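Side-chain contacts in V-type ATP synthase alpha chain (Nanoarchaeum equitans Kin4-M, PDB 5BN3), which is an archaeal V-type ATP synthase alpha chain (V-ATPase subunit A), a nucleotide-binding member of the alpha/beta family with a P-loop domain: residues A[232-237]-A[245-250]; A[304-309]-A[357-362]. All coordinates share one frame; numbering follows the deposited sequence.

Interaction 1 (A[232-237]-A[245-250]); sequences LNQQIA and VIYIGC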
# COMPACT_ATOMS: atom_id res chain seq x y z
N LEU A 232 -16.34 -1.90 28.38
CA LEU A 232 -17.20 -3.04 28.07
C LEU A 232 -16.74 -4.30 28.79
O LEU A 232 -17.55 -5.02 29.36
CB LEU A 232 -17.25 -3.30 26.56
CG LEU A 232 -18.21 -4.42 26.15
CD1 LEU A 232 -19.62 -4.07 26.59
CD2 LEU A 232 -18.17 -4.68 24.66
N ASN A 233 -15.44 -4.56 28.78
CA ASN A 233 -14.89 -5.72 29.48
C ASN A 233 -15.05 -5.61 31.00
O ASN A 233 -15.31 -6.61 31.67
CB ASN A 233 -13.43 -5.95 29.10
CG ASN A 233 -13.27 -6.86 27.90
OD1 ASN A 233 -13.21 -8.08 28.03
ND2 ASN A 233 -13.20 -6.26 26.71
N GLN A 234 -14.88 -4.40 31.53
CA GLN A 234 -15.06 -4.15 32.96
C GLN A 234 -16.52 -4.33 33.37
O GLN A 234 -16.80 -4.82 34.46
CB GLN A 234 -14.56 -2.76 33.34
CG GLN A 234 -13.04 -2.62 33.39
CD GLN A 234 -12.58 -1.21 33.72
OE1 GLN A 234 -13.37 -0.27 33.70
NE2 GLN A 234 -11.30 -1.07 34.03
N GLN A 235 -17.44 -3.92 32.50
CA GLN A 235 -18.87 -4.12 32.74
C GLN A 235 -19.20 -5.60 32.80
O GLN A 235 -19.99 -6.04 33.64
CB GLN A 235 -19.70 -3.46 31.64
CG GLN A 235 -19.79 -1.95 31.76
CD GLN A 235 -20.38 -1.51 33.09
OE1 GLN A 235 -19.66 -1.07 33.98
NE2 GLN A 235 -21.70 -1.63 33.22
N ILE A 236 -18.62 -6.38 31.90
CA ILE A 236 -18.78 -7.82 31.92
C ILE A 236 -18.18 -8.38 33.21
O ILE A 236 -18.81 -9.18 33.89
CB ILE A 236 -18.12 -8.49 30.69
CG1 ILE A 236 -18.82 -8.02 29.41
CG2 ILE A 236 -18.19 -10.00 30.80
CD1 ILE A 236 -18.16 -8.52 28.14
N ALA A 237 -16.97 -7.95 33.55
CA ALA A 237 -16.32 -8.40 34.78
C ALA A 237 -17.16 -8.07 36.02
O ALA A 237 -17.13 -8.80 37.01
CB ALA A 237 -14.94 -7.79 34.89
N VAL A 245 -14.38 -14.47 38.12
CA VAL A 245 -14.00 -13.54 37.06
C VAL A 245 -12.50 -13.28 37.10
O VAL A 245 -11.95 -12.93 38.15
CB VAL A 245 -14.75 -12.20 37.20
CG1 VAL A 245 -14.23 -11.19 36.18
CG2 VAL A 245 -16.24 -12.40 37.02
N ILE A 246 -11.83 -13.47 35.97
CA ILE A 246 -10.41 -13.16 35.87
C ILE A 246 -10.19 -12.05 34.85
O ILE A 246 -10.47 -12.22 33.67
CB ILE A 246 -9.60 -14.39 35.47
CG1 ILE A 246 -9.76 -15.47 36.54
CG2 ILE A 246 -8.14 -14.04 35.28
CD1 ILE A 246 -9.36 -16.84 36.07
N TYR A 247 -9.71 -10.90 35.32
CA TYR A 247 -9.43 -9.78 34.43
C TYR A 247 -7.93 -9.68 34.17
O TYR A 247 -7.15 -9.43 35.09
CB TYR A 247 -9.95 -8.47 35.02
CG TYR A 247 -10.08 -7.37 33.99
CD1 TYR A 247 -9.00 -6.58 33.64
CD2 TYR A 247 -11.30 -7.12 33.36
CE1 TYR A 247 -9.11 -5.58 32.70
CE2 TYR A 247 -11.42 -6.12 32.42
CZ TYR A 247 -10.33 -5.35 32.09
OH TYR A 247 -10.45 -4.36 31.15
N ILE A 248 -7.54 -9.86 32.91
CA ILE A 248 -6.14 -9.74 32.53
C ILE A 248 -5.88 -8.39 31.87
O ILE A 248 -6.32 -8.14 30.74
CB ILE A 248 -5.71 -10.86 31.57
CG1 ILE A 248 -6.17 -12.22 32.09
CG2 ILE A 248 -4.20 -10.84 31.38
CD1 ILE A 248 -5.78 -13.39 31.19
N GLY A 249 -5.16 -7.52 32.57
CA GLY A 249 -4.69 -6.28 31.98
C GLY A 249 -3.39 -6.54 31.25
O GLY A 249 -2.31 -6.48 31.85
N CYS A 250 -3.49 -6.83 29.96
CA CYS A 250 -2.33 -7.17 29.15
C CYS A 250 -1.83 -5.95 28.37
O CYS A 250 -2.38 -5.62 27.32
CB CYS A 250 -2.67 -8.31 28.19
SG CYS A 250 -1.31 -8.88 27.15

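Interaction 2 (A[304-309]-A[357-362]); sequences IGEYFR and YERSGR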
# COMPACT_ATOMS: atom_id res chain seq x y z
N ILE A 304 -5.21 -20.26 35.49
CA ILE A 304 -6.01 -20.03 36.69
C ILE A 304 -7.50 -20.24 36.37
O ILE A 304 -8.25 -20.79 37.18
CB ILE A 304 -5.77 -18.61 37.25
CG1 ILE A 304 -4.33 -18.48 37.74
CG2 ILE A 304 -6.74 -18.30 38.37
CD1 ILE A 304 -3.95 -17.07 38.20
N GLY A 305 -7.91 -19.82 35.17
CA GLY A 305 -9.28 -20.02 34.72
C GLY A 305 -9.64 -21.49 34.62
O GLY A 305 -10.72 -21.91 35.04
N GLU A 306 -8.72 -22.28 34.06
CA GLU A 306 -8.91 -23.72 33.94
C GLU A 306 -8.98 -24.36 35.32
O GLU A 306 -9.73 -25.31 35.53
CB GLU A 306 -7.75 -24.34 33.16
CG GLU A 306 -7.73 -24.02 31.67
CD GLU A 306 -6.52 -24.62 30.98
OE1 GLU A 306 -5.44 -24.67 31.61
OE2 GLU A 306 -6.65 -25.05 29.82
N TYR A 307 -8.19 -23.84 36.25
CA TYR A 307 -8.13 -24.37 37.61
C TYR A 307 -9.47 -24.28 38.32
O TYR A 307 -9.92 -25.24 38.95
CB TYR A 307 -7.05 -23.63 38.42
CG TYR A 307 -7.05 -23.93 39.90
CD1 TYR A 307 -6.72 -25.19 40.38
CD2 TYR A 307 -7.36 -22.94 40.83
CE1 TYR A 307 -6.71 -25.46 41.74
CE2 TYR A 307 -7.35 -23.20 42.18
CZ TYR A 307 -7.03 -24.46 42.63
OH TYR A 307 -7.03 -24.72 43.98
N PHE A 308 -10.12 -23.13 38.22
CA PHE A 308 -11.43 -22.96 38.85
C PHE A 308 -12.51 -23.70 38.06
O PHE A 308 -13.51 -24.15 38.63
CB PHE A 308 -11.76 -21.48 39.02
CG PHE A 308 -11.07 -20.84 40.19
CD1 PHE A 308 -11.56 -21.01 41.48
CD2 PHE A 308 -9.93 -20.07 40.01
CE1 PHE A 308 -10.93 -20.42 42.56
CE2 PHE A 308 -9.29 -19.48 41.09
CZ PHE A 308 -9.79 -19.66 42.37
N ARG A 309 -12.31 -23.82 36.75
CA ARG A 309 -13.18 -24.64 35.91
C ARG A 309 -13.14 -26.10 36.38
O ARG A 309 -14.17 -26.77 36.43
CB ARG A 309 -12.73 -24.56 34.45
CG ARG A 309 -13.51 -25.47 33.51
CD ARG A 309 -12.69 -25.80 32.27
NE ARG A 309 -11.51 -26.59 32.61
CZ ARG A 309 -10.55 -26.91 31.76
NH1 ARG A 309 -10.61 -26.49 30.50
NH2 ARG A 309 -9.51 -27.63 32.16
N TYR A 357 -7.22 -19.22 22.97
CA TYR A 357 -8.66 -19.38 22.79
C TYR A 357 -9.16 -20.83 22.84
O TYR A 357 -10.31 -21.07 23.22
CB TYR A 357 -9.13 -18.70 21.50
CG TYR A 357 -9.07 -17.19 21.57
CD1 TYR A 357 -10.00 -16.47 22.31
CD2 TYR A 357 -8.09 -16.48 20.89
CE1 TYR A 357 -9.96 -15.10 22.37
CE2 TYR A 357 -8.04 -15.10 20.95
CZ TYR A 357 -8.97 -14.42 21.69
OH TYR A 357 -8.93 -13.05 21.76
N GLU A 358 -8.32 -21.78 22.46
CA GLU A 358 -8.72 -23.19 22.48
C GLU A 358 -8.84 -23.73 23.91
O GLU A 358 -9.30 -24.86 24.10
CB GLU A 358 -7.76 -24.04 21.66
N ARG A 359 -8.44 -22.93 24.89
CA ARG A 359 -8.58 -23.32 26.29
C ARG A 359 -9.99 -23.06 26.80
O ARG A 359 -10.39 -23.58 27.84
CB ARG A 359 -7.59 -22.54 27.16
CG ARG A 359 -6.12 -22.88 26.93
CD ARG A 359 -5.34 -22.64 28.21
NE ARG A 359 -3.90 -22.65 28.01
CZ ARG A 359 -3.01 -22.76 28.99
NH1 ARG A 359 -3.42 -22.90 30.25
NH2 ARG A 359 -1.72 -22.75 28.72
N SER A 360 -10.76 -22.25 26.08
CA SER A 360 -12.14 -21.98 26.46
C SER A 360 -12.97 -23.23 26.23
O SER A 360 -12.51 -24.17 25.57
CB SER A 360 -12.71 -20.83 25.64
OG SER A 360 -12.89 -21.21 24.28
N GLY A 361 -14.17 -23.26 26.78
CA GLY A 361 -15.06 -24.39 26.56
C GLY A 361 -15.74 -24.86 27.82
O GLY A 361 -15.26 -24.61 28.93
N ARG A 362 -16.86 -25.55 27.64
CA ARG A 362 -17.57 -26.20 28.74
C ARG A 362 -17.16 -27.67 28.74
O ARG A 362 -17.16 -28.32 27.70
CB ARG A 362 -19.07 -26.06 28.53
CG ARG A 362 -19.93 -26.67 29.61
CD ARG A 362 -21.38 -26.24 29.45
NE ARG A 362 -22.25 -27.34 29.05
CZ ARG A 362 -22.87 -28.15 29.91
NH1 ARG A 362 -22.69 -27.99 31.22
NH2 ARG A 362 -23.65 -29.12 29.46
O HOH W 1 -12.36 -25.12 29.14

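Interaction 1 (A[232-237]-A[245-250])
The CD2-CE2 side of the Tyr247 ring meets the helix, with Gln234 N and Asn233 C at its edge. Its CG stands anti to the backbone N (chi1 -162°), which carries the ring out from the sheet. CE2 lies 3.9 Å from Asn233 CB, and CD2 is 4.0 Å from Ala237 CB; the Asn233 methylene and the Ala237 methyl approach the ring obliquely. Gln234 adds its aliphatic part: CG sits 3.8 Å from Tyr247 OH, while its amide plane is turned 50° from the ring. The hydroxyl makes a weak hydrogen bond to Asp320. Ala237 sits one turn after Asn233. Its methyl is small enough to let this turn of the helix come close to the strand, Ala237 CA lying 6.1 Å from Val245 CA, and it meets Val245 CG1 at 3.7 Å. Val245 CG2 lies 3.7 Å from Ala237 O, which is hydrogen-bonded by Arg279. Asn233 spends its buried amide elsewhere, OD1 on Asn318 and ND2 on Lys229 O. With the segment axes 158° apart, helix and strand run nearly antiparallel, as in the P-loop NTPase fold, where the helix following the Walker A loop packs on the central parallel strands.

Interaction 2 (A[304-309]-A[357-362])
Glu306 and Arg359 form a salt bridge between the helix and the turn, with Glu306 OE1 3.0 Å from Arg359 NH1. Its hydrogen bond is weak, with an N-H...O angle of 123°; the side chains cross at about a right angle, carboxylate and guanidinium planes 31° apart. Arg359 runs extended from CG to NE (chi3 -167°), bringing its methylenes past the acid: CD lies 3.2 Å from Glu306 OE2. Arg359 NH2 is also bonded to Ile184 O and NH1 to Thr303 OG1, while Glu306 OE1 accepts from Arg188 N. Arg309 acts through water 1, in plane at the edge of its guanidinium and 2.6 Å from NH1. That water donates to Arg359 O at 2.8 Å and to Gly361 O at 3.0 Å, satisfying two carbonyls; Arg309 NH2 is held by Arg188 O. Ser360 OG donates to Tyr357 O at 2.8 Å, an acceptor also bonded by Ser360 N, which closes the type I turn. Gly361's backbone angles would jam a side chain against the preceding carbonyl. The contact is polar: one ion pair and one water join helix to turn, and the buried Glu306, its CG against a face of the Arg309 guanidinium, is probably kept ionised by Arg359.

In the fold
Interactions 1 and 2 lie in the same nucleotide-binding domain, with centres 15 Å apart, and both reach its mixed sheet. Strand 244-250 connects them: while Val245 and Tyr247 turn to helix 229-239, Ile246 points away from that helix and meets helix 293-309, its CD1 lying 3.8 Å from Ile304 CG2. The sheet is thus packed by helices on two sides, and the second helix carries the polar contact to segment 357-362. Interaction 1 is the nearer to the nucleotide: the side chain of Gln234 is about 7 Å from bound ADP, just beyond the pocket residues Lys229 and Thr230 that begin its helix. The side chains of Tyr247 in interaction 1 and Arg309 in interaction 2 each lie about 7 Å from a bound magnesium ion.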